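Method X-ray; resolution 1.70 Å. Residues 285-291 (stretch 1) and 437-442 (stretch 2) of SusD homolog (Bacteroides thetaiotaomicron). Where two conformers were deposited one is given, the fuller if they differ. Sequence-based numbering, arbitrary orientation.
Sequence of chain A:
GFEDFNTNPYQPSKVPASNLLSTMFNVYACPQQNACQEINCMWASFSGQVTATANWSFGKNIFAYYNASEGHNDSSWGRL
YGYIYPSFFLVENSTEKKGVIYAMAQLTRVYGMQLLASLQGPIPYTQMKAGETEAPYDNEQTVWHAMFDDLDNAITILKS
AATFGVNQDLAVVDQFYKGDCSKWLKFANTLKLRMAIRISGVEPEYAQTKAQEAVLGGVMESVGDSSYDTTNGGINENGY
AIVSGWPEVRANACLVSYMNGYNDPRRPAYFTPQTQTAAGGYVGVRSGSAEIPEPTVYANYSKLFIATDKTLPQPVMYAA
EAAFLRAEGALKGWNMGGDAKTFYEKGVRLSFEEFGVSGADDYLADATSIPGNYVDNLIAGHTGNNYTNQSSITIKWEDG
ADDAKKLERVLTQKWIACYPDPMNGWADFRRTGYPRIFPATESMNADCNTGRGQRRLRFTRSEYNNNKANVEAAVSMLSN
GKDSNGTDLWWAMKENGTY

Stretch 1 (285-291) VRSGSAE
Stretch 2, residues 437-442: IFPATE

Two loops with no regular secondary structure can still dock precisely when their backbone carbonyls are matched with donors, and residues 285-291 and 437-442 of this SusD homolog illustrate the principle. The stretches meet through a modest 334 Å² of buried surface, in register at Gly288 and Ala440, whose CA atoms lie 4.2 Å apart, with the two chains running in roughly the same direction. Residues 285 to 287 are extended (phi/psi -101/131, -70/123 and -79/132); Gly288 then turns the chain at 73/48, a positive phi that favours glycine. The approach imposes a second demand: an ideal CB on Gly288 would point toward the partner and sit 2.6 Å from Ala440 CB, a clash. In the other stretch, Phe438, Pro439 and Ala440 are also extended (-62/125, -78/171, -56/155) before Thr441 bends to -61/-30.

The carbonyl of Gly288 is doubly satisfied by Thr441. Gly288 O accepts from Thr441 N at 2.9 Å, with an N-H...O angle of 163°, and from Thr441 OG1 at 2.7 Å; chi1 p (57°) brings that hydroxyl alongside the amide.

The carbonyl of Pro439 is served by Arg286, with chi1 t, chi2 p, chi3 t and chi4 -80°. Arg286 NH2 donates to Pro439 O at 2.9 Å and 168°, whereas the bond from Arg286 NE to Pro439 O is weak, at 3.4 Å and 137°. This oxygen lies at the guanidinium edge, where N-H groups point, while Thr441 CG2 covers one face, 3.5 Å from Arg286 NH1. That nitrogen is hydrogen-bonded elsewhere in the structure.

Water 1 completes the junction. Its O accepts from Arg286 NE at 3.0 Å and has Ser287 O at 2.7 Å and Pro439 O at 2.8 Å as candidate acceptors, with more acceptors in reach than protons once atoms elsewhere in the structure are counted. Ser289, chi1 p, points its CB away, and Ser289 OG donates to Glu291 O at 2.7 Å within its own loop.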

ATOM      1  N   VAL A 285      -1.000  -2.024  19.039  1.00 13.97           N
ATOM      2  CA  VAL A 285      -0.271  -0.878  19.588  1.00 13.88           C
ATOM      3  C   VAL A 285      -0.767   0.402  18.973  1.00 13.49           C
ATOM      4  O   VAL A 285      -0.877   0.505  17.753  1.00 13.33           O
ATOM      5  CB  VAL A 285       1.267  -1.033  19.379  1.00 13.94           C
ATOM      6  CG1 VAL A 285       2.026   0.198  20.018  1.00 14.33           C
ATOM      7  CG2 VAL A 285       1.734  -2.360  19.933  1.00 13.14           C
ATOM      8  N   ARG A 286      -1.071   1.408  19.809  1.00 14.06           N
ATOM      9  CA  ARG A 286      -1.472   2.700  19.289  1.00 14.58           C
ATOM     10  C   ARG A 286      -0.250   3.376  18.628  1.00 14.73           C
ATOM     11  O   ARG A 286       0.767   3.614  19.291  1.00 15.36           O
ATOM     12  CB  ARG A 286      -2.044   3.565  20.409  1.00 14.85           C
ATOM     13  CG  ARG A 286      -2.545   4.929  19.955  1.00 12.97           C
ATOM     14  CD  ARG A 286      -3.917   4.841  19.218  1.00 14.98           C
ATOM     15  NE  ARG A 286      -4.278   6.164  18.733  1.00 15.05           N
ATOM     16  CZ  ARG A 286      -4.810   7.150  19.445  1.00 15.33           C
ATOM     17  NH1 ARG A 286      -5.200   6.963  20.675  1.00 16.69           N
ATOM     18  NH2 ARG A 286      -4.991   8.348  18.879  1.00 16.29           N
ATOM     19  N   SER A 287      -0.395   3.724  17.354  1.00 13.88           N
ATOM     20  CA  SER A 287       0.651   4.402  16.603  1.00 13.92           C
ATOM     21  C   SER A 287       0.560   5.854  17.030  1.00 15.01           C
ATOM     22  O   SER A 287      -0.554   6.395  17.143  1.00 15.52           O
ATOM     23  CB  SER A 287       0.413   4.253  15.107  1.00 13.14           C
ATOM     24  OG  SER A 287       1.453   4.866  14.390  1.00 14.32           O
ATOM     25  N   GLY A 288       1.684   6.468  17.366  1.00 14.76           N
ATOM     26  CA  GLY A 288       1.634   7.825  17.851  1.00 15.64           C
ATOM     27  C   GLY A 288       1.064   7.858  19.284  1.00 15.62           C
ATOM     28  O   GLY A 288       0.170   8.647  19.597  1.00 15.82           O
ATOM     29  N   SER A 289       1.592   6.993  20.138  1.00 15.26           N
ATOM     30  CA  SER A 289       1.059   6.802  21.495  1.00 15.35           C
ATOM     31  C   SER A 289       1.258   8.014  22.398  1.00 16.52           C
ATOM     32  O   SER A 289       2.088   8.890  22.124  1.00 16.04           O
ATOM     33  CB  SER A 289       1.727   5.543  22.081  1.00 16.04           C
ATOM     34  OG  SER A 289       3.122   5.561  21.847  1.00 15.09           O
ATOM     35  N   ALA A 290       0.491   8.060  23.495  1.00 16.76           N
ATOM     36  CA  ALA A 290       0.588   9.130  24.479  1.00 17.43           C
ATOM     37  C   ALA A 290       1.982   9.204  25.064  1.00 18.20           C
ATOM     38  O   ALA A 290       2.468  10.283  25.337  1.00 18.12           O
ATOM     39  CB  ALA A 290      -0.460   8.962  25.573  1.00 17.63           C
ATOM     40  N   GLU A 291       2.598   8.052  25.298  1.00 17.60           N
ATOM     41  CA  GLU A 291       3.992   7.994  25.703  1.00 17.51           C
ATOM     42  C   GLU A 291       4.936   7.707  24.509  1.00 15.95           C
ATOM     43  O   GLU A 291       4.541   7.100  23.499  1.00 16.91           O
ATOM     44  CB  GLU A 291       4.166   6.947  26.807  1.00 16.83           C
ATOM     45  CG  GLU A 291       4.419   5.498  26.381  1.00 17.64           C
ATOM     46  CD  GLU A 291       3.295   4.842  25.548  1.00 20.47           C
ATOM     47  OE1 GLU A 291       2.121   5.334  25.584  1.00 18.39           O
ATOM     48  OE2 GLU A 291       3.592   3.780  24.926  1.00 18.29           O
ATOM     49  N   ILE A 437      -8.785   5.598   9.693  1.00 17.28           N
ATOM     50  CA  ILE A 437      -7.528   5.215  10.353  0.50 16.96           C
ATOM     51  C   ILE A 437      -7.285   6.057  11.594  1.00 17.05           C
ATOM     52  O   ILE A 437      -7.408   7.305  11.565  1.00 17.12           O
ATOM     53  CB  ILE A 437      -6.319   5.389   9.401  0.50 17.13           C
ATOM     54  CG1 ILE A 437      -6.484   4.523   8.157  0.50 16.56           C
ATOM     55  CG2 ILE A 437      -5.022   5.074  10.107  0.50 16.08           C
ATOM     56  CD1 ILE A 437      -6.856   3.062   8.504  0.50 18.41           C
ATOM     57  N   PHE A 438      -6.969   5.398  12.696  1.00 17.14           N
ATOM     58  CA  PHE A 438      -6.698   6.115  13.935  1.00 16.88           C
ATOM     59  C   PHE A 438      -5.489   7.051  13.788  1.00 16.95           C
ATOM     60  O   PHE A 438      -4.385   6.592  13.476  1.00 16.52           O
ATOM     61  CB  PHE A 438      -6.369   5.155  15.065  1.00 17.20           C
ATOM     62  CG  PHE A 438      -7.458   4.195  15.459  1.00 17.12           C
ATOM     63  CD1 PHE A 438      -8.716   4.198  14.895  1.00 19.31           C
ATOM     64  CD2 PHE A 438      -7.209   3.327  16.528  1.00 17.36           C
ATOM     65  CE1 PHE A 438      -9.685   3.261  15.334  1.00 16.71           C
ATOM     66  CE2 PHE A 438      -8.143   2.445  16.970  1.00 18.93           C
ATOM     67  CZ  PHE A 438      -9.382   2.403  16.398  1.00 18.71           C
ATOM     68  N   PRO A 439      -5.677   8.342  14.082  1.00 17.18           N
ATOM     69  CA  PRO A 439      -4.538   9.279  14.008  1.00 17.33           C
ATOM     70  C   PRO A 439      -3.655   9.131  15.233  1.00 17.08           C
ATOM     71  O   PRO A 439      -4.030   8.459  16.195  1.00 16.28           O
ATOM     72  CB  PRO A 439      -5.218  10.635  14.057  1.00 18.70           C
ATOM     73  CG  PRO A 439      -6.409  10.404  14.942  1.00 20.32           C
ATOM     74  CD  PRO A 439      -6.914   9.021  14.524  1.00 18.55           C
ATOM     75  N   ALA A 440      -2.499   9.781  15.210  1.00 15.71           N
ATOM     76  CA  ALA A 440      -1.656   9.940  16.364  1.00 15.41           C
ATOM     77  C   ALA A 440      -2.454  10.594  17.502  1.00 15.43           C
ATOM     78  O   ALA A 440      -3.410  11.358  17.250  1.00 14.95           O
ATOM     79  CB  ALA A 440      -0.441  10.807  15.985  1.00 14.89           C
ATOM     80  N   THR A 441      -2.023  10.351  18.739  1.00 15.86           N
ATOM     81  CA  THR A 441      -2.553  11.078  19.883  1.00 16.44           C
ATOM     82  C   THR A 441      -2.289  12.594  19.757  1.00 17.48           C
ATOM     83  O   THR A 441      -3.058  13.419  20.275  1.00 18.11           O
ATOM     84  CB  THR A 441      -2.013  10.551  21.235  1.00 16.39           C
ATOM     85  OG1 THR A 441      -0.569  10.621  21.234  1.00 15.56           O
ATOM     86  CG2 THR A 441      -2.528   9.118  21.493  1.00 15.90           C
ATOM     87  N   GLU A 442      -1.203  12.978  19.102  1.00 17.82           N
ATOM     88  CA  GLU A 442      -0.924  14.387  18.856  1.00 19.77           C
ATOM     89  C   GLU A 442      -0.060  14.507  17.612  1.00 18.92           C
ATOM     90  O   GLU A 442       0.679  13.581  17.284  1.00 18.09           O
ATOM     91  CB  GLU A 442      -0.196  15.033  20.037  1.00 20.88           C
ATOM     92  CG  GLU A 442       1.234  14.582  20.191  1.00 25.12           C
ATOM     93  CD  GLU A 442       1.902  15.133  21.458  1.00 31.55           C
ATOM     94  OE1 GLU A 442       2.672  16.114  21.369  1.00 36.56           O
ATOM     95  OE2 GLU A 442       1.646  14.577  22.531  1.00 32.32           O
TER
HETATM   96  O   HOH W   1      -2.971   5.840  16.041  1.00 17.19           O